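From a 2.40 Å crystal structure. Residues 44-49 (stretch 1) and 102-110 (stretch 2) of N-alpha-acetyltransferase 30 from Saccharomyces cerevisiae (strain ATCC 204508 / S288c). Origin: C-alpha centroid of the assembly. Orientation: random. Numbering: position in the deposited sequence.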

ATOM      1  N   PRO A  44     -25.638 -18.170  -9.747  1.00 54.32           N
ATOM      2  CA  PRO A  44     -25.854 -19.473  -9.098  1.00 54.80           C
ATOM      3  C   PRO A  44     -25.050 -20.585  -9.737  1.00 54.57           C
ATOM      4  O   PRO A  44     -24.689 -21.553  -9.058  1.00 54.80           O
ATOM      5  CB  PRO A  44     -27.363 -19.697  -9.258  1.00 56.27           C
ATOM      6  CG  PRO A  44     -27.716 -18.928 -10.475  1.00 54.92           C
ATOM      7  CD  PRO A  44     -26.841 -17.711 -10.463  1.00 53.47           C
ATOM      8  N   GLU A  45     -24.735 -20.468 -11.024  1.00 53.87           N
ATOM      9  CA  GLU A  45     -24.017 -21.518 -11.728  1.00 53.26           C
ATOM     10  C   GLU A  45     -22.528 -21.537 -11.411  1.00 51.35           C
ATOM     11  O   GLU A  45     -21.824 -22.435 -11.885  1.00 51.70           O
ATOM     12  CB  GLU A  45     -24.216 -21.365 -13.239  1.00 55.61           C
ATOM     13  CG  GLU A  45     -23.519 -20.153 -13.849  1.00 55.79           C
ATOM     14  CD  GLU A  45     -24.269 -18.850 -13.627  1.00 55.54           C
ATOM     15  OE1 GLU A  45     -25.357 -18.876 -13.017  1.00 57.51           O
ATOM     16  OE2 GLU A  45     -23.769 -17.796 -14.072  1.00 54.61           O
ATOM     17  N   LEU A  46     -22.037 -20.580 -10.623  1.00 50.05           N
ATOM     18  CA  LEU A  46     -20.616 -20.443 -10.339  1.00 48.21           C
ATOM     19  C   LEU A  46     -20.283 -20.731  -8.878  1.00 50.24           C
ATOM     20  O   LEU A  46     -19.218 -20.332  -8.395  1.00 50.19           O
ATOM     21  CB  LEU A  46     -20.137 -19.047 -10.738  1.00 45.18           C
ATOM     22  CG  LEU A  46     -20.323 -18.680 -12.213  1.00 43.16           C
ATOM     23  CD1 LEU A  46     -19.725 -17.309 -12.512  1.00 41.89           C
ATOM     24  CD2 LEU A  46     -19.716 -19.746 -13.115  1.00 41.05           C
ATOM     25  N   THR A  47     -21.172 -21.415  -8.164  1.00 50.76           N
ATOM     26  CA  THR A  47     -20.931 -21.837  -6.791  1.00 50.49           C
ATOM     27  C   THR A  47     -21.075 -23.349  -6.711  1.00 53.57           C
ATOM     28  O   THR A  47     -22.077 -23.907  -7.171  1.00 56.68           O
ATOM     29  CB  THR A  47     -21.897 -21.155  -5.818  1.00 50.19           C
ATOM     30  OG1 THR A  47     -21.643 -19.746  -5.804  1.00 49.01           O
ATOM     31  CG2 THR A  47     -21.714 -21.702  -4.413  1.00 49.85           C
ATOM     32  N   TYR A  48     -20.072 -24.008  -6.136  1.00 52.33           N
ATOM     33  CA  TYR A  48     -20.043 -25.458  -6.030  1.00 50.91           C
ATOM     34  C   TYR A  48     -19.842 -25.865  -4.579  1.00 50.51           C
ATOM     35  O   TYR A  48     -19.237 -25.134  -3.793  1.00 50.99           O
ATOM     36  CB  TYR A  48     -18.929 -26.065  -6.896  1.00 46.92           C
ATOM     37  CG  TYR A  48     -19.262 -26.090  -8.366  1.00 47.12           C
ATOM     38  CD1 TYR A  48     -19.063 -24.969  -9.162  1.00 47.08           C
ATOM     39  CD2 TYR A  48     -19.784 -27.231  -8.959  1.00 49.19           C
ATOM     40  CE1 TYR A  48     -19.374 -24.984 -10.510  1.00 48.50           C
ATOM     41  CE2 TYR A  48     -20.098 -27.259 -10.305  1.00 51.00           C
ATOM     42  CZ  TYR A  48     -19.891 -26.134 -11.077  1.00 51.12           C
ATOM     43  OH  TYR A  48     -20.204 -26.163 -12.418  1.00 54.48           O
ATOM     44  N   ILE A  49     -20.356 -27.046  -4.236  1.00 48.00           N
ATOM     45  CA  ILE A  49     -20.201 -27.609  -2.903  1.00 50.80           C
ATOM     46  C   ILE A  49     -19.576 -28.992  -3.023  1.00 54.18           C
ATOM     47  O   ILE A  49     -19.639 -29.649  -4.066  1.00 55.65           O
ATOM     48  CB  ILE A  49     -21.539 -27.688  -2.137  1.00 51.73           C
ATOM     49  CG1 ILE A  49     -22.607 -28.374  -2.995  1.00 54.07           C
ATOM     50  CG2 ILE A  49     -21.985 -26.304  -1.697  1.00 50.52           C
ATOM     51  CD1 ILE A  49     -23.928 -28.580  -2.287  1.00 60.24           C
TER
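Stretch 2 (102-110) IAIDKMQRE

Stretch 2 is helical from Ile-102 to Arg-109, continuing a helix that begins earlier in the chain. Its phi/psi values cluster near -65/-40, and the i to i+4 backbone bonds run from Lys-106 N to Ile-102 O (3.1 Å) through to Glu-110 N to Lys-106 O (2.9 Å). The helix packs against Tyr-48 of the strand 47-49 and against Glu-45 and Leu-46, which precede the strand. The two axes approach to 9.2 Å, and their N-to-C directions differ by 149°, so the helix runs roughly antiparallel to the strand but clearly askew. The nearest CA atoms across the stretches are those of Leu-46 and Ala-103, 6.5 Å apart. No hydrogen bond links the stretches; the 359 Å² buried between them, both sides summed, reflects side-chain packing above all.

Ile-102 opens the contact with its CA-to-CB bond directed toward the strand. With chi1 and chi2 both t, the extended side chain brings CD1 to 3.6 Å from Tyr-48 CE2. Its CG1 lies 4.2 Å from the centroid of the Tyr-48 ring and 23° off the ring normal, a CH-pi arrangement over the face. Ala-103 follows one residue on, its CB sideways; here the backbone itself meets the ring, CA standing 4.4 Å from Tyr-48 CE1.

Ile-104 is turned out of reach, and Asp-105, pointing sideways, makes no contact with stretch 1. One turn after Ile-102, Lys-106 again points toward the other stretch and touches three residues with its aliphatic portion: CB is 3.6 Å from Tyr-48 OH, while CG is 3.6 Å from Glu-45 O and 3.7 Å from Leu-46 CD2. Its terminal amine is engaged within stretch 2, Lys-106 NZ forming a salt bridge with Glu-110 OE2 at 3.2 Å. The chain thus offers methylenes to stretch 1 and its charge to its own stretch.

Met-107, present as selenomethionine, points sideways, yet its CG packs 3.9 Å from Leu-46 CD2. That same leucine methyl therefore meets two successive helix residues. Gln-108 is out of reach. Arg-109 makes a marginal approach, NH2 lying 4.5 Å from Tyr-48 OH, with the hydroxyl near the guanidinium plane at its edge. The guanidinium is held by Asp-105, four residues back: NE donates to OD1 at 2.6 Å within a salt bridge, and NH2 adds a weak bond to the same OD1 at 3.0 Å. Glu-110, at -87/12, is the first residue to leave helical phi/psi; its CB points toward stretch 1, but its side chain stays 4.8 Å away at its nearest.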

ATOM      1  N   ILE A 102     -13.045 -27.514 -10.635  1.00 50.08           N
ATOM      2  CA  ILE A 102     -14.373 -27.608 -11.231  1.00 50.60           C
ATOM      3  C   ILE A 102     -14.963 -26.219 -11.458  1.00 46.81           C
ATOM      4  O   ILE A 102     -15.730 -26.014 -12.405  1.00 48.81           O
ATOM      5  CB  ILE A 102     -15.291 -28.495 -10.366  1.00 55.41           C
ATOM      6  CG1 ILE A 102     -16.611 -28.768 -11.087  1.00 57.66           C
ATOM      7  CG2 ILE A 102     -15.555 -27.857  -9.013  1.00 56.71           C
ATOM      8  CD1 ILE A 102     -17.496 -29.755 -10.373  1.00 60.59           C
ATOM      9  N   ALA A 103     -14.598 -25.241 -10.623  1.00 42.93           N
ATOM     10  CA  ALA A 103     -15.091 -23.881 -10.816  1.00 40.14           C
ATOM     11  C   ALA A 103     -14.417 -23.214 -12.011  1.00 41.35           C
ATOM     12  O   ALA A 103     -15.083 -22.562 -12.822  1.00 41.91           O
ATOM     13  CB  ALA A 103     -14.874 -23.057  -9.548  1.00 35.36           C
ATOM     14  N   ILE A 104     -13.096 -23.365 -12.134  1.00 40.89           N
ATOM     15  CA  ILE A 104     -12.394 -22.790 -13.278  1.00 41.97           C
ATOM     16  C   ILE A 104     -12.848 -23.459 -14.569  1.00 44.86           C
ATOM     17  O   ILE A 104     -12.998 -22.803 -15.607  1.00 44.53           O
ATOM     18  CB  ILE A 104     -10.870 -22.898 -13.083  1.00 42.04           C
ATOM     19  CG1 ILE A 104     -10.429 -22.070 -11.875  1.00 40.64           C
ATOM     20  CG2 ILE A 104     -10.131 -22.439 -14.335  1.00 41.50           C
ATOM     21  CD1 ILE A 104      -8.930 -22.082 -11.646  1.00 42.56           C
ATOM     22  N   ASP A 105     -13.084 -24.772 -14.522  1.00 46.76           N
ATOM     23  CA  ASP A 105     -13.590 -25.476 -15.695  1.00 46.42           C
ATOM     24  C   ASP A 105     -14.945 -24.923 -16.123  1.00 46.76           C
ATOM     25  O   ASP A 105     -15.212 -24.776 -17.322  1.00 47.80           O
ATOM     26  CB  ASP A 105     -13.673 -26.976 -15.403  1.00 48.20           C
ATOM     27  CG  ASP A 105     -14.105 -27.789 -16.609  1.00 54.95           C
ATOM     28  OD1 ASP A 105     -15.310 -27.783 -16.933  1.00 57.28           O
ATOM     29  OD2 ASP A 105     -13.236 -28.432 -17.238  1.00 59.40           O
ATOM     30  N   LYS A 106     -15.804 -24.595 -15.156  1.00 44.42           N
ATOM     31  CA  LYS A 106     -17.103 -24.010 -15.475  1.00 45.27           C
ATOM     32  C   LYS A 106     -16.943 -22.626 -16.091  1.00 47.26           C
ATOM     33  O   LYS A 106     -17.599 -22.296 -17.086  1.00 49.10           O
ATOM     34  CB  LYS A 106     -17.967 -23.947 -14.215  1.00 45.66           C
ATOM     35  CG  LYS A 106     -19.297 -23.225 -14.388  1.00 46.89           C
ATOM     36  CD  LYS A 106     -20.172 -23.906 -15.430  1.00 50.47           C
ATOM     37  CE  LYS A 106     -21.534 -23.230 -15.540  1.00 53.09           C
ATOM     38  NZ  LYS A 106     -22.374 -23.855 -16.597  1.00 55.85           N
HETATM   39  N   MSE A 107     -16.075 -21.802 -15.511  1.00 48.24           N
HETATM   40  CA  MSE A 107     -15.874 -20.440 -15.989  1.00 49.62           C
HETATM   41  C   MSE A 107     -15.187 -20.426 -17.356  1.00 51.45           C
HETATM   42  O   MSE A 107     -15.482 -19.569 -18.187  1.00 53.37           O
HETATM   43  CB  MSE A 107     -15.078 -19.626 -14.959  1.00 47.59           C
HETATM   44  CG  MSE A 107     -15.850 -19.384 -13.660  1.00 47.06           C
HETATM   45 SE   MSE A 107     -15.013 -18.120 -12.425  0.78 49.33          SE
HETATM   46  CE  MSE A 107     -13.751 -19.313 -11.539  1.00 46.39           C
ATOM     47  N   GLN A 108     -14.292 -21.387 -17.601  1.00 49.55           N
ATOM     48  CA  GLN A 108     -13.702 -21.506 -18.932  1.00 49.36           C
ATOM     49  C   GLN A 108     -14.754 -21.890 -19.965  1.00 50.12           C
ATOM     50  O   GLN A 108     -14.777 -21.337 -21.072  1.00 49.76           O
ATOM     51  CB  GLN A 108     -12.566 -22.528 -18.925  1.00 47.65           C
ATOM     52  CG  GLN A 108     -11.937 -22.736 -20.291  1.00 49.74           C
ATOM     53  CD  GLN A 108     -10.665 -23.552 -20.229  1.00 53.08           C
ATOM     54  OE1 GLN A 108     -10.634 -24.631 -19.639  1.00 56.03           O
ATOM     55  NE2 GLN A 108      -9.601 -23.032 -20.828  1.00 51.89           N
ATOM     56  N   ARG A 109     -15.634 -22.833 -19.622  1.00 49.75           N
ATOM     57  CA  ARG A 109     -16.722 -23.191 -20.522  1.00 52.34           C
ATOM     58  C   ARG A 109     -17.707 -22.044 -20.690  1.00 52.04           C
ATOM     59  O   ARG A 109     -18.430 -22.005 -21.691  1.00 56.60           O
ATOM     60  CB  ARG A 109     -17.440 -24.450 -20.021  1.00 57.77           C
ATOM     61  CG  ARG A 109     -16.662 -25.738 -20.271  1.00 65.19           C
ATOM     62  CD  ARG A 109     -17.424 -26.993 -19.840  1.00 71.19           C
ATOM     63  NE  ARG A 109     -17.356 -27.222 -18.399  1.00 73.23           N
ATOM     64  CZ  ARG A 109     -18.391 -27.118 -17.570  1.00 74.02           C
ATOM     65  NH1 ARG A 109     -19.589 -26.796 -18.037  1.00 75.75           N
ATOM     66  NH2 ARG A 109     -18.227 -27.345 -16.275  1.00 73.45           N
ATOM     67  N   GLU A 110     -17.744 -21.107 -19.746  1.00 48.04           N
ATOM     68  CA  GLU A 110     -18.506 -19.880 -19.903  1.00 50.13           C
ATOM     69  C   GLU A 110     -17.709 -18.782 -20.597  1.00 48.61           C
ATOM     70  O   GLU A 110     -18.135 -17.624 -20.583  1.00 46.31           O
ATOM     71  CB  GLU A 110     -19.015 -19.391 -18.543  1.00 53.40           C
ATOM     72  CG  GLU A 110     -20.049 -20.319 -17.912  1.00 59.04           C
ATOM     73  CD  GLU A 110     -21.257 -20.552 -18.810  1.00 66.16           C
ATOM     74  OE1 GLU A 110     -21.697 -19.593 -19.476  1.00 68.67           O
ATOM     75  OE2 GLU A 110     -21.765 -21.695 -18.851  1.00 69.14           O
TER